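PDB 3FWK: FMN Adenylyltransferase from Candida glabrata, which catalyses transfer of an adenylyl group from ATP to FMN, the step of flavin cofactor synthesis that yields FAD. Local coordinates for residues I216-L219 with Y220-G223; D277-K280 with I281-H285; K183-A186 with N187-D190; A150-T153 with F154-F158. All blocks are in the same frame, centred on the assembly; numbering follows the deposited sequence.

In the fold
From the N terminus, interaction 4 comes first, at the C-terminal half of helix 147-157, followed by interaction 3, the loop joining antiparallel strands 181-183 and 192-194. These two touch: W188 and P189 of the loop pack on F151 and L155 of the helix, tying the hairpin at one sheet edge to it. Interaction 1 follows in the loop after helix 202-212, and interaction 2 lies along helix 275-282. They form a second pair, with L219 and Y222 against D277, L278 and I281. Interaction 3 closes the hairpin loop and interaction 1 a tight turn, while 2 and 4 run along helices; all are in series, none nested or crossing, 2 and 3 centred about 40 Å apart.

Interaction 1 (I216-L219 with Y220-G223); sequences ICEL and YRYG
With CG of Y220 beside its own N and anti to the carbonyl carbon (chi1 -61°), the ring folds back along I216-C217. Its CD2 comes 3.2 Å from C217 O, and CE2 lies 4.0 Å from C217 CB, while I216 CD1 approaches the same flank more loosely. With a similar chi1 (-72°), Y222 puts its ring edge against E218 O, which sits in plane, 3.3 Å from Y222 CD2. The backbone explains the closeness. Successive bonds from residue i+3 to residue i run from Y220 N to C217 O at 3.3 Å, from R221 N to E218 O (weak), and from Y222 N to L219 O at 3.0 Å. A water 2.9 Å from C217 O donates a second bond to it and, more weakly, takes one from R221 N. L227 and residues of helix 119-131 pack on C217, and W206 meets the Y220 ring edge-to-face. Y220 OH bonds to the backbone N of K69, at the start of helix 69-86. The buried tyrosine thus has its hydroxyl satisfied there, which joins this tight turn to the N-terminal end of that helix.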
ATOM      1  N   ILE A 216       8.832   2.891  -3.370  1.00 14.11           N
ATOM      2  CA  ILE A 216       7.390   2.890  -3.590  1.00 13.40           C
ATOM      3  C   ILE A 216       7.123   2.878  -5.086  1.00 12.48           C
ATOM      4  O   ILE A 216       8.046   3.065  -5.892  1.00 14.74           O
ATOM      5  CB  ILE A 216       6.694   4.095  -2.947  1.00 15.25           C
ATOM      6  CG1 ILE A 216       7.123   5.394  -3.613  1.00 17.83           C
ATOM      7  CG2 ILE A 216       7.016   4.131  -1.422  1.00 18.26           C
ATOM      8  CD1 ILE A 216       6.392   6.620  -3.063  1.00 21.94           C
ATOM      9  N   CYS A 217       5.861   2.653  -5.479  1.00 11.94           N
ATOM     10  CA  CYS A 217       5.554   2.716  -6.905  1.00 11.93           C
ATOM     11  C   CYS A 217       5.839   4.107  -7.443  1.00 10.68           C
ATOM     12  O   CYS A 217       5.229   5.085  -6.979  1.00 11.92           O
ATOM     13  CB  CYS A 217       4.124   2.341  -7.149  1.00 11.93           C
ATOM     14  SG  CYS A 217       3.711   2.345  -8.939  1.00 12.24           S
ATOM     15  N   GLU A 218       6.750   4.234  -8.412  1.00 10.75           N
ATOM     16  CA  GLU A 218       7.232   5.557  -8.744  0.50 11.31           C
ATOM     17  C   GLU A 218       6.256   6.376  -9.574  1.00 10.68           C
ATOM     18  O   GLU A 218       6.478   7.563  -9.800  1.00 11.44           O
ATOM     19  CB  GLU A 218       8.669   5.516  -9.334  0.50 12.41           C
ATOM     20  CG  GLU A 218       9.760   5.407  -8.256  0.50 11.64           C
ATOM     21  CD  GLU A 218       9.867   6.679  -7.414  0.50 13.53           C
ATOM     22  OE1 GLU A 218       9.614   6.597  -6.213  0.50 17.37           O
ATOM     23  OE2 GLU A 218      10.163   7.762  -7.963  0.50 14.61           O
ATOM     24  N   LEU A 219       5.109   5.800  -9.966  1.00 10.65           N
ATOM     25  CA  LEU A 219       4.058   6.640 -10.545  1.00 11.25           C
ATOM     26  C   LEU A 219       3.643   7.801  -9.630  1.00 10.10           C
ATOM     27  O   LEU A 219       3.302   8.873 -10.119  1.00 10.33           O
ATOM     28  CB  LEU A 219       2.828   5.800 -10.930  1.00 11.71           C
ATOM     29  CG  LEU A 219       3.090   4.842 -12.099  1.00 12.54           C
ATOM     30  CD1 LEU A 219       1.877   3.923 -12.276  1.00 14.47           C
ATOM     31  CD2 LEU A 219       3.449   5.592 -13.408  1.00 15.06           C
ATOM     32  N   TYR A 220       3.633   7.590  -8.309  1.00 10.22           N
ATOM     33  CA  TYR A 220       3.223   8.687  -7.414  1.00 10.43           C
ATOM     34  C   TYR A 220       4.125   9.891  -7.576  1.00 10.60           C
ATOM     35  O   TYR A 220       3.666  11.042  -7.481  1.00 10.81           O
ATOM     36  CB  TYR A 220       3.211   8.203  -5.957  1.00 11.45           C
ATOM     37  CG  TYR A 220       2.242   7.079  -5.708  1.00 10.72           C
ATOM     38  CD1 TYR A 220       0.880   7.215  -6.004  1.00 10.59           C
ATOM     39  CD2 TYR A 220       2.703   5.850  -5.200  1.00 11.70           C
ATOM     40  CE1 TYR A 220      -0.004   6.144  -5.775  1.00 11.63           C
ATOM     41  CE2 TYR A 220       1.818   4.797  -4.950  1.00 11.90           C
ATOM     42  CZ  TYR A 220       0.503   4.952  -5.241  1.00 11.49           C
ATOM     43  OH  TYR A 220      -0.321   3.874  -5.012  1.00 13.59           O
ATOM     44  N   ARG A 221       5.413   9.672  -7.857  1.00 10.80           N
ATOM     45  CA  ARG A 221       6.364  10.759  -8.054  1.00 11.10           C
ATOM     46  C   ARG A 221       5.957  11.687  -9.201  1.00 10.56           C
ATOM     47  O   ARG A 221       6.366  12.835  -9.221  1.00 11.50           O
ATOM     48  CB  ARG A 221       7.770  10.154  -8.259  1.00 11.92           C
ATOM     49  CG  ARG A 221       8.865  11.166  -8.576  1.00 12.22           C
ATOM     50  CD  ARG A 221       9.191  12.069  -7.337  1.00 12.23           C
ATOM     51  NE  ARG A 221      10.215  13.060  -7.707  1.00 12.36           N
ATOM     52  CZ  ARG A 221       9.952  14.201  -8.334  1.00 12.38           C
ATOM     53  NH1 ARG A 221       8.697  14.573  -8.609  1.00 13.46           N
ATOM     54  NH2 ARG A 221      10.950  15.005  -8.675  1.00 13.94           N
ATOM     55  N   TYR A 222       5.240  11.145 -10.176  1.00 10.67           N
ATOM     56  CA  TYR A 222       4.868  11.873 -11.377  1.00 11.45           C
ATOM     57  C   TYR A 222       3.497  12.532 -11.288  1.00 11.56           C
ATOM     58  O   TYR A 222       3.017  13.101 -12.271  1.00 13.84           O
ATOM     59  CB  TYR A 222       4.957  10.948 -12.600  1.00 11.79           C
ATOM     60  CG  TYR A 222       6.412  10.636 -12.971  1.00 10.91           C
ATOM     61  CD1 TYR A 222       7.024  11.306 -14.021  1.00 12.12           C
ATOM     62  CD2 TYR A 222       7.145   9.680 -12.292  1.00 11.14           C
ATOM     63  CE1 TYR A 222       8.360  11.070 -14.361  1.00 12.21           C
ATOM     64  CE2 TYR A 222       8.482   9.439 -12.606  1.00 11.75           C
ATOM     65  CZ  TYR A 222       9.079  10.133 -13.645  1.00 11.87           C
ATOM     66  OH  TYR A 222      10.396   9.906 -13.968  1.00 13.06           O
ATOM     67  N   GLY A 223       2.867  12.507 -10.105  1.00 11.38           N
ATOM     68  CA  GLY A 223       1.615  13.267  -9.909  1.00 11.75           C
ATOM     69  C   GLY A 223       0.380  12.408  -9.781  1.00 10.48           C
ATOM     70  O   GLY A 223      -0.712  12.943  -9.574  1.00 11.44           O
TER
HETATM   71  O   HOH W   1       6.405   7.605  -6.140  1.00 19.29           O

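Interaction 2 (D277-K280 with I281-H285); sequences DLVK and IENLH
D277 O receives the N-H of I281 at 3.0 Å, the first of three i+4 to i bonds along helix 275-282. The I281 side chain lies over the same oxygen, its CG1 only 3.3 Å from D277 O, and its CD1 close by as well. The D277 carboxylate leads elsewhere: OD2 bonds to T120 OG1, and OD1 takes part in a salt bridge further along this segment. At L278 the backbone O is met by E282 N at 2.8 Å, a nearly straight bond (N-H...O 163°). The L278 side chain crosses that of E282 obliquely, and E282 OE2 touches the leucine branch in a van der Waals contact, 3.4 Å from L278 CD2. One residue on, V279 O accepts N283 N at 3.0 Å; the two side chains run side by side, the N283 amide beside V279 CG1. K280 reaches back instead of forward: a bend at chi3 (-73°) brings NZ to within 3.0 Å of D277 OD1, a weak hydrogen bond within the salt bridge, while L284 CG approaches K280 O. A type I turn spans E282 to H285. H285 has positive phi, and its imidazole carries N283 O over the ring centre, 3.5 Å above the plane.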
ATOM      1  N   ASP A 277       5.086   4.046 -19.545  1.00 12.63           N
ATOM      2  CA  ASP A 277       4.393   4.985 -18.664  1.00 12.22           C
ATOM      3  C   ASP A 277       5.027   6.376 -18.735  1.00 11.24           C
ATOM      4  O   ASP A 277       4.337   7.386 -18.729  1.00 11.98           O
ATOM      5  CB  ASP A 277       4.351   4.451 -17.231  1.00 11.83           C
ATOM      6  CG  ASP A 277       3.412   3.257 -17.096  1.00 12.50           C
ATOM      7  OD1 ASP A 277       2.466   3.158 -17.904  1.00 14.23           O
ATOM      8  OD2 ASP A 277       3.603   2.405 -16.187  1.00 12.81           O
ATOM      9  N   LEU A 278       6.357   6.449 -18.885  1.00 11.27           N
ATOM     10  CA  LEU A 278       6.988   7.744 -19.077  1.00 11.97           C
ATOM     11  C   LEU A 278       6.515   8.399 -20.374  1.00 12.34           C
ATOM     12  O   LEU A 278       6.251   9.600 -20.388  1.00 12.41           O
ATOM     13  CB  LEU A 278       8.525   7.612 -19.052  1.00 12.73           C
ATOM     14  CG  LEU A 278       9.256   8.947 -19.226  1.00 14.33           C
ATOM     15  CD1 LEU A 278       8.988   9.918 -18.016  1.00 17.01           C
ATOM     16  CD2 LEU A 278      10.743   8.745 -19.393  1.00 16.70           C
ATOM     17  N   VAL A 279       6.365   7.624 -21.450  1.00 12.28           N
ATOM     18  CA  VAL A 279       5.870   8.177 -22.707  1.00 13.65           C
ATOM     19  C   VAL A 279       4.472   8.770 -22.497  1.00 13.44           C
ATOM     20  O   VAL A 279       4.169   9.861 -22.927  1.00 14.34           O
ATOM     21  CB  VAL A 279       5.876   7.083 -23.809  1.00 15.63           C
ATOM     22  CG1 VAL A 279       5.166   7.614 -25.054  1.00 17.43           C
ATOM     23  CG2 VAL A 279       7.312   6.703 -24.176  1.00 17.11           C
ATOM     24  N   LYS A 280       3.604   8.048 -21.804  1.00 12.76           N
ATOM     25  CA  LYS A 280       2.255   8.566 -21.578  1.00 13.87           C
ATOM     26  C   LYS A 280       2.265   9.845 -20.750  1.00 13.95           C
ATOM     27  O   LYS A 280       1.486  10.773 -21.005  1.00 17.10           O
ATOM     28  CB  LYS A 280       1.421   7.510 -20.880  1.00 15.71           C
ATOM     29  CG  LYS A 280       1.005   6.365 -21.815  1.00 17.91           C
ATOM     30  CD  LYS A 280       0.053   5.364 -21.139  1.00 20.76           C
ATOM     31  CE  LYS A 280       0.775   4.512 -20.135  1.00 20.60           C
ATOM     32  NZ  LYS A 280      -0.151   3.632 -19.354  1.00 21.30           N
ATOM     33  N   ILE A 281       3.155   9.928 -19.771  1.00 13.40           N
ATOM     34  CA  ILE A 281       3.233  11.115 -18.943  1.00 14.38           C
ATOM     35  C   ILE A 281       3.826  12.288 -19.716  1.00 13.43           C
ATOM     36  O   ILE A 281       3.300  13.408 -19.650  1.00 15.13           O
ATOM     37  CB  ILE A 281       4.017  10.804 -17.667  1.00 16.62           C
ATOM     38  CG1 ILE A 281       3.222   9.807 -16.805  1.00 16.44           C
ATOM     39  CG2 ILE A 281       4.352  12.075 -16.915  1.00 19.36           C
ATOM     40  CD1 ILE A 281       4.096   9.033 -15.802  1.00 17.24           C
ATOM     41  N   GLU A 282       4.867  12.042 -20.512  1.00 13.96           N
ATOM     42  CA  GLU A 282       5.503  13.103 -21.290  1.00 16.04           C
ATOM     43  C   GLU A 282       4.534  13.634 -22.364  1.00 14.07           C
ATOM     44  O   GLU A 282       4.541  14.833 -22.665  1.00 16.14           O
ATOM     45  CB  GLU A 282       6.778  12.585 -21.946  1.00 17.64           C
ATOM     46  CG  GLU A 282       7.954  12.346 -21.035  1.00 22.52           C
ATOM     47  CD  GLU A 282       8.998  11.498 -21.767  1.00 29.44           C
ATOM     48  OE1 GLU A 282       8.665  10.801 -22.745  1.00 30.77           O
ATOM     49  OE2 GLU A 282      10.141  11.466 -21.331  1.00 26.57           O
ATOM     50  N   ASN A 283       3.672  12.771 -22.902  1.00 14.24           N
ATOM     51  CA  ASN A 283       2.740  13.205 -23.938  1.00 14.88           C
ATOM     52  C   ASN A 283       1.736  14.229 -23.414  1.00 13.97           C
ATOM     53  O   ASN A 283       1.082  14.904 -24.216  1.00 15.46           O
ATOM     54  CB  ASN A 283       1.980  12.005 -24.532  1.00 16.04           C
ATOM     55  CG  ASN A 283       2.762  11.238 -25.546  1.00 21.47           C
ATOM     56  OD1 ASN A 283       3.861  11.606 -25.936  1.00 21.95           O
ATOM     57  ND2 ASN A 283       2.184  10.084 -25.958  1.00 22.06           N
ATOM     58  N   LEU A 284       1.563  14.340 -22.087  1.00 14.07           N
ATOM     59  CA  LEU A 284       0.627  15.326 -21.530  1.00 13.62           C
ATOM     60  C   LEU A 284       1.113  16.750 -21.690  1.00 14.11           C
ATOM     61  O   LEU A 284       0.294  17.689 -21.649  1.00 15.93           O
ATOM     62  CB  LEU A 284       0.388  15.047 -20.053  1.00 13.37           C
ATOM     63  CG  LEU A 284      -0.235  13.692 -19.715  1.00 14.30           C
ATOM     64  CD1 LEU A 284      -0.220  13.480 -18.183  1.00 15.30           C
ATOM     65  CD2 LEU A 284      -1.670  13.611 -20.235  1.00 18.14           C
ATOM     66  N   HIS A 285       2.431  16.945 -21.829  1.00 14.91           N
ATOM     67  CA  HIS A 285       3.032  18.305 -21.942  1.00 16.33           C
ATOM     68  C   HIS A 285       2.640  19.169 -20.730  1.00 16.20           C
ATOM     69  O   HIS A 285       2.361  20.367 -20.859  1.00 18.69           O
ATOM     70  CB  HIS A 285       2.647  18.996 -23.274  1.00 19.59           C
ATOM     71  CG  HIS A 285       2.871  18.157 -24.502  1.00 25.43           C
ATOM     72  ND1 HIS A 285       3.969  17.341 -24.667  1.00 30.37           N
ATOM     73  CD2 HIS A 285       2.141  18.035 -25.638  1.00 29.83           C
ATOM     74  CE1 HIS A 285       3.907  16.750 -25.853  1.00 30.10           C
ATOM     75  NE2 HIS A 285       2.801  17.142 -26.455  1.00 31.92           N
TER

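Interaction 3 (K183-A186 with N187-D190); sequences KTDA and NWPD
D185 O is gripped twice. W188 N donates to it at 3.1 Å (N-H...O 161°), coming from well above the carbonyl plane, and a water donates at 2.9 Å; this water also donates to W188 O at 2.8 Å and so closes the mouth of the type I turn that runs from D185 to W188. Next to it T184 OG1 donates to P189 O at 2.8 Å. The threonine hydroxyl sits between its own N and carbonyl carbon (chi1 51°), which points it across the turn and leaves CG2 toward the indole. The T184 and W188 side chains cross at about a right angle, CB to CB 3.7 Å. T184 CG2 and D185 CB both come to the indole obliquely from the same side, at CE3 and CD1, with D185 CB 3.9 Å from W188 CD1. A second water bridges D185 OD2 and N187 OD1. At the open end of the loop K183 NZ and D190 OD1 stand 3.8 Å apart in a long salt bridge, relayed by two waters that accept from the lysine and donate to the carboxylate, one to each oxygen. K183 also holds the R193 guanidinium through its backbone O. Beyond the loop, W188 stacks on F151 of helix 147-157, and P189 rests on E152 and L155. The side chain of K183 is about 6 Å from the bound glucose, whose pocket includes Y192. The whole is a beta hairpin loop joining antiparallel strands 181-183 and 192-194, its type I turn bridged by a water from D185 O to W188 O.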
ATOM      1  N   LYS A 183     -16.580 -11.048   8.010  1.00 11.66           N
ATOM      2  CA  LYS A 183     -16.695 -12.123   7.011  1.00 11.61           C
ATOM      3  C   LYS A 183     -16.970 -11.524   5.639  1.00 11.35           C
ATOM      4  O   LYS A 183     -17.553 -10.441   5.480  1.00 12.53           O
ATOM      5  CB  LYS A 183     -17.798 -13.120   7.411  1.00 12.43           C
ATOM      6  CG  LYS A 183     -17.348 -14.098   8.443  1.00 13.72           C
ATOM      7  CD  LYS A 183     -18.413 -15.140   8.740  1.00 15.42           C
ATOM      8  CE  LYS A 183     -18.000 -16.118   9.791  1.00 17.12           C
ATOM      9  NZ  LYS A 183     -17.238 -17.216   9.227  1.00 19.70           N
ATOM     10  N   THR A 184     -16.559 -12.278   4.607  1.00 12.26           N
ATOM     11  CA  THR A 184     -16.778 -11.886   3.219  1.00 11.94           C
ATOM     12  C   THR A 184     -18.255 -11.892   2.839  1.00 13.10           C
ATOM     13  O   THR A 184     -19.102 -12.497   3.518  1.00 13.90           O
ATOM     14  CB  THR A 184     -16.050 -12.862   2.271  1.00 13.18           C
ATOM     15  OG1 THR A 184     -16.425 -14.184   2.657  1.00 13.57           O
ATOM     16  CG2 THR A 184     -14.560 -12.694   2.349  1.00 14.57           C
ATOM     17  N   ASP A 185     -18.559 -11.232   1.728  1.00 13.89           N
ATOM     18  CA  ASP A 185     -19.871 -11.261   1.095  1.00 15.16           C
ATOM     19  C   ASP A 185     -20.261 -12.694   0.693  1.00 14.79           C
ATOM     20  O   ASP A 185     -19.411 -13.572   0.500  1.00 15.25           O
ATOM     21  CB  ASP A 185     -19.858 -10.414  -0.212  1.00 17.61           C
ATOM     22  CG  ASP A 185     -19.731  -8.912   0.031  1.00 22.88           C
ATOM     23  OD1 ASP A 185     -19.918  -8.448   1.181  1.00 22.55           O
ATOM     24  OD2 ASP A 185     -19.486  -8.199  -0.975  1.00 24.36           O
ATOM     25  N   ALA A 186     -21.557 -12.922   0.503  1.00 15.18           N
ATOM     26  CA  ALA A 186     -22.083 -14.257   0.197  1.00 16.39           C
ATOM     27  C   ALA A 186     -21.565 -14.849  -1.107  1.00 16.17           C
ATOM     28  O   ALA A 186     -21.519 -16.079  -1.237  1.00 17.28           O
ATOM     29  CB  ALA A 186     -23.590 -14.248   0.181  1.00 16.99           C
ATOM     30  N   ASN A 187     -21.171 -13.998  -2.064  1.00 15.79           N
ATOM     31  CA  ASN A 187     -20.686 -14.493  -3.363  1.00 16.14           C
ATOM     32  C   ASN A 187     -19.183 -14.614  -3.444  1.00 16.47           C
ATOM     33  O   ASN A 187     -18.650 -14.867  -4.500  1.00 19.38           O
ATOM     34  CB  ASN A 187     -21.246 -13.662  -4.513  1.00 18.08           C
ATOM     35  CG  ASN A 187     -20.660 -12.296  -4.576  1.00 19.86           C
ATOM     36  OD1 ASN A 187     -20.180 -11.757  -3.572  1.00 21.28           O
ATOM     37  ND2 ASN A 187     -20.709 -11.693  -5.744  1.00 21.06           N
ATOM     38  N   TRP A 188     -18.502 -14.442  -2.309  1.00 15.67           N
ATOM     39  CA  TRP A 188     -17.069 -14.711  -2.219  1.00 15.60           C
ATOM     40  C   TRP A 188     -16.838 -16.096  -1.632  1.00 15.05           C
ATOM     41  O   TRP A 188     -17.737 -16.636  -0.970  1.00 15.84           O
ATOM     42  CB  TRP A 188     -16.466 -13.685  -1.265  1.00 17.03           C
ATOM     43  CG  TRP A 188     -16.164 -12.391  -1.931  1.00 17.30           C
ATOM     44  CD1 TRP A 188     -17.044 -11.572  -2.583  1.00 18.90           C
ATOM     45  CD2 TRP A 188     -14.916 -11.745  -1.957  1.00 20.91           C
ATOM     46  NE1 TRP A 188     -16.397 -10.451  -3.060  1.00 21.43           N
ATOM     47  CE2 TRP A 188     -15.096 -10.525  -2.672  1.00 19.80           C
ATOM     48  CE3 TRP A 188     -13.667 -12.068  -1.463  1.00 23.37           C
ATOM     49  CZ2 TRP A 188     -14.039  -9.632  -2.909  1.00 24.86           C
ATOM     50  CZ3 TRP A 188     -12.599 -11.175  -1.708  1.00 26.56           C
ATOM     51  CH2 TRP A 188     -12.812  -9.964  -2.405  1.00 26.40           C
ATOM     52  N   PRO A 189     -15.610 -16.612  -1.734  1.00 15.74           N
ATOM     53  CA  PRO A 189     -15.227 -17.690  -0.853  1.00 16.29           C
ATOM     54  C   PRO A 189     -15.399 -17.229   0.597  1.00 15.23           C
ATOM     55  O   PRO A 189     -15.328 -16.027   0.902  1.00 14.64           O
ATOM     56  CB  PRO A 189     -13.752 -17.910  -1.178  1.00 18.72           C
ATOM     57  CG  PRO A 189     -13.296 -16.609  -1.749  1.00 21.67           C
ATOM     58  CD  PRO A 189     -14.467 -16.128  -2.552  1.00 16.73           C
ATOM     59  N   ASP A 190     -15.574 -18.184   1.491  1.00 14.26           N
ATOM     60  CA  ASP A 190     -15.836 -17.899   2.889  1.00 13.82           C
ATOM     61  C   ASP A 190     -14.526 -17.679   3.614  1.00 15.43           C
ATOM     62  O   ASP A 190     -13.793 -18.632   3.866  1.00 17.94           O
ATOM     63  CB  ASP A 190     -16.580 -19.123   3.448  1.00 16.22           C
ATOM     64  CG  ASP A 190     -16.851 -19.007   4.919  1.00 16.10           C
ATOM     65  OD1 ASP A 190     -16.626 -17.925   5.504  1.00 15.38           O
ATOM     66  OD2 ASP A 190     -17.294 -20.023   5.493  1.00 17.90           O
TER
HETATM   67  O   HOH W   2     -18.739 -18.869   7.370  1.00 19.39           O
HETATM   68  O   HOH W   3     -15.055 -16.873   7.387  1.00 21.37           O
HETATM   69  O   HOH W   4     -18.686 -16.162   1.583  1.00 15.23           O
HETATM   70  O   HOH W   5     -19.579  -9.135  -3.547  1.00 26.85           O
HETATM   71  O   HOH W   6     -20.113 -17.979  -2.755  1.00 41.10           O

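Interaction 4 (A150-T153 with F154-F158); sequences AFET and FLQVF
F151 and F154 lie side by side and point the same way, with F151 CD1 4.2 Å from F154 CD2. F154 gets there with CG opposite its backbone N (chi1 169°), its CB resting 3.4 Å from F151 O; that carbonyl lies near the plane of the F154 ring, at its edge. The chi1 of F151, -91°, lies off the staggered position and probably reflects packing against the sheet and W188. On the other side of the helix E152 and Q156 cross at about a right angle: OE2 is 3.9 Å from Q156 NE2, with carboxylate and amide planes 71° apart, a loose approach rather than a bond. Around these sits the backbone, with i+4 to i bonds from F154 N to A150 O at 3.0 Å, from L155 N to F151 O at 2.9 Å, and from Q156 N and V157 N to E152 O and T153 O. The last such bond runs from F158 N to F154 O, where the helix ends and F158 leaves helical angles; its CB lies over one face of the F154 ring, offset toward the rim. Outward again, both phenylalanine rings are buried against the sheet: F151 meets V110, S64 and I164, and F154 packs on V110, S62 and I164 and meets Y137 edge-to-face. Helix 147-157 therefore lies against strands 61-64, 107-111 and 163-165, with the 183-190 loop beside it.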
ATOM      1  N   ALA A 150     -12.219 -14.484  -8.931  1.00 16.50           N
ATOM      2  CA  ALA A 150     -10.774 -14.698  -8.834  1.00 16.21           C
ATOM      3  C   ALA A 150     -10.404 -15.240  -7.452  1.00 16.17           C
ATOM      4  O   ALA A 150      -9.525 -16.106  -7.321  1.00 16.55           O
ATOM      5  CB  ALA A 150     -10.019 -13.380  -9.121  1.00 16.26           C
ATOM      6  N   PHE A 151     -11.065 -14.748  -6.408  1.00 16.34           N
ATOM      7  CA  PHE A 151     -10.788 -15.217  -5.050  1.00 16.58           C
ATOM      8  C   PHE A 151     -11.335 -16.627  -4.843  1.00 16.18           C
ATOM      9  O   PHE A 151     -10.764 -17.390  -4.074  1.00 18.29           O
ATOM     10  CB  PHE A 151     -11.308 -14.232  -3.994  1.00 17.08           C
ATOM     11  CG  PHE A 151     -10.302 -13.212  -3.591  1.00 15.54           C
ATOM     12  CD1 PHE A 151      -9.213 -13.556  -2.812  1.00 17.18           C
ATOM     13  CD2 PHE A 151     -10.460 -11.899  -3.969  1.00 18.59           C
ATOM     14  CE1 PHE A 151      -8.278 -12.570  -2.394  1.00 18.73           C
ATOM     15  CE2 PHE A 151      -9.526 -10.917  -3.593  1.00 19.88           C
ATOM     16  CZ  PHE A 151      -8.446 -11.252  -2.814  1.00 18.55           C
ATOM     17  N   GLU A 152     -12.413 -16.993  -5.528  1.00 17.52           N
ATOM     18  CA  GLU A 152     -12.892 -18.385  -5.438  1.00 18.36           C
ATOM     19  C   GLU A 152     -11.848 -19.344  -5.978  1.00 19.33           C
ATOM     20  O   GLU A 152     -11.576 -20.394  -5.376  1.00 20.27           O
ATOM     21  CB  GLU A 152     -14.214 -18.537  -6.183  1.00 21.09           C
ATOM     22  CG  GLU A 152     -14.719 -19.968  -6.206  1.00 28.35           C
ATOM     23  CD  GLU A 152     -14.867 -20.560  -4.811  1.00 34.09           C
ATOM     24  OE1 GLU A 152     -15.413 -19.859  -3.914  1.00 34.28           O
ATOM     25  OE2 GLU A 152     -14.424 -21.727  -4.623  1.00 39.12           O
ATOM     26  N   THR A 153     -11.235 -18.985  -7.103  1.00 17.53           N
ATOM     27  CA  THR A 153     -10.167 -19.801  -7.658  1.00 19.01           C
ATOM     28  C   THR A 153      -8.963 -19.875  -6.731  1.00 17.94           C
ATOM     29  O   THR A 153      -8.389 -20.951  -6.514  1.00 18.87           O
ATOM     30  CB  THR A 153      -9.774 -19.292  -9.053  1.00 19.70           C
ATOM     31  OG1 THR A 153     -10.921 -19.410  -9.895  1.00 21.04           O
ATOM     32  CG2 THR A 153      -8.572 -20.061  -9.603  1.00 21.64           C
ATOM     33  N   PHE A 154      -8.601 -18.744  -6.141  1.00 17.20           N
ATOM     34  CA  PHE A 154      -7.544 -18.702  -5.148  1.00 16.17           C
ATOM     35  C   PHE A 154      -7.804 -19.655  -3.986  1.00 17.24           C
ATOM     36  O   PHE A 154      -6.919 -20.403  -3.573  1.00 17.57           O
ATOM     37  CB  PHE A 154      -7.393 -17.262  -4.650  1.00 17.71           C
ATOM     38  CG  PHE A 154      -6.529 -17.152  -3.462  1.00 18.84           C
ATOM     39  CD1 PHE A 154      -5.170 -17.167  -3.587  1.00 18.71           C
ATOM     40  CD2 PHE A 154      -7.095 -17.077  -2.191  1.00 22.13           C
ATOM     41  CE1 PHE A 154      -4.333 -17.077  -2.449  1.00 23.96           C
ATOM     42  CE2 PHE A 154      -6.295 -17.008  -1.055  1.00 23.10           C
ATOM     43  CZ  PHE A 154      -4.942 -16.976  -1.172  1.00 22.28           C
ATOM     44  N   LEU A 155      -9.021 -19.671  -3.478  1.00 17.92           N
ATOM     45  CA  LEU A 155      -9.324 -20.559  -2.351  1.00 21.10           C
ATOM     46  C   LEU A 155      -9.270 -22.054  -2.745  1.00 20.87           C
ATOM     47  O   LEU A 155      -8.865 -22.890  -1.917  1.00 21.92           O
ATOM     48  CB  LEU A 155     -10.656 -20.162  -1.697  1.00 24.65           C
ATOM     49  CG  LEU A 155     -10.652 -19.469  -0.321  1.00 31.80           C
ATOM     50  CD1 LEU A 155     -10.222 -20.435   0.797  1.00 32.25           C
ATOM     51  CD2 LEU A 155      -9.819 -18.175  -0.314  1.00 34.09           C
ATOM     52  N   GLN A 156      -9.556 -22.382  -4.011  1.00 19.96           N
ATOM     53  CA  GLN A 156      -9.367 -23.775  -4.497  1.00 22.23           C
ATOM     54  C   GLN A 156      -7.890 -24.173  -4.467  1.00 23.16           C
ATOM     55  O   GLN A 156      -7.561 -25.328  -4.197  1.00 23.49           O
ATOM     56  CB  GLN A 156      -9.898 -23.930  -5.928  1.00 24.73           C
ATOM     57  CG  GLN A 156     -11.406 -23.823  -6.062  1.00 31.13           C
ATOM     58  CD  GLN A 156     -11.886 -23.718  -7.535  1.00 33.42           C
ATOM     59  OE1 GLN A 156     -11.082 -23.547  -8.466  1.00 37.54           O
ATOM     60  NE2 GLN A 156     -13.205 -23.798  -7.734  1.00 38.35           N
ATOM     61  N   VAL A 157      -6.995 -23.233  -4.757  1.00 19.81           N
ATOM     62  CA  VAL A 157      -5.566 -23.491  -4.709  1.00 20.49           C
ATOM     63  C   VAL A 157      -5.087 -23.552  -3.273  1.00 19.99           C
ATOM     64  O   VAL A 157      -4.253 -24.388  -2.934  1.00 22.74           O
ATOM     65  CB  VAL A 157      -4.785 -22.447  -5.544  1.00 22.18           C
ATOM     66  CG1 VAL A 157      -3.277 -22.702  -5.520  1.00 23.13           C
ATOM     67  CG2 VAL A 157      -5.313 -22.451  -7.000  1.00 22.44           C
ATOM     68  N   PHE A 158      -5.643 -22.699  -2.400  1.00 17.51           N
ATOM     69  CA  PHE A 158      -5.182 -22.597  -1.012  1.00 18.74           C
ATOM     70  C   PHE A 158      -6.341 -22.806  -0.049  1.00 18.66           C
ATOM     71  O   PHE A 158      -6.788 -21.860   0.633  1.00 17.53           O
ATOM     72  CB  PHE A 158      -4.528 -21.237  -0.755  1.00 18.79           C
ATOM     73  CG  PHE A 158      -3.335 -20.960  -1.652  1.00 21.28           C
ATOM     74  CD1 PHE A 158      -2.078 -21.423  -1.305  1.00 25.70           C
ATOM     75  CD2 PHE A 158      -3.471 -20.181  -2.795  1.00 20.84           C
ATOM     76  CE1 PHE A 158      -0.969 -21.136  -2.108  1.00 25.55           C
ATOM     77  CE2 PHE A 158      -2.368 -19.902  -3.603  1.00 23.69           C
ATOM     78  CZ  PHE A 158      -1.134 -20.360  -3.247  1.00 24.73           C
TER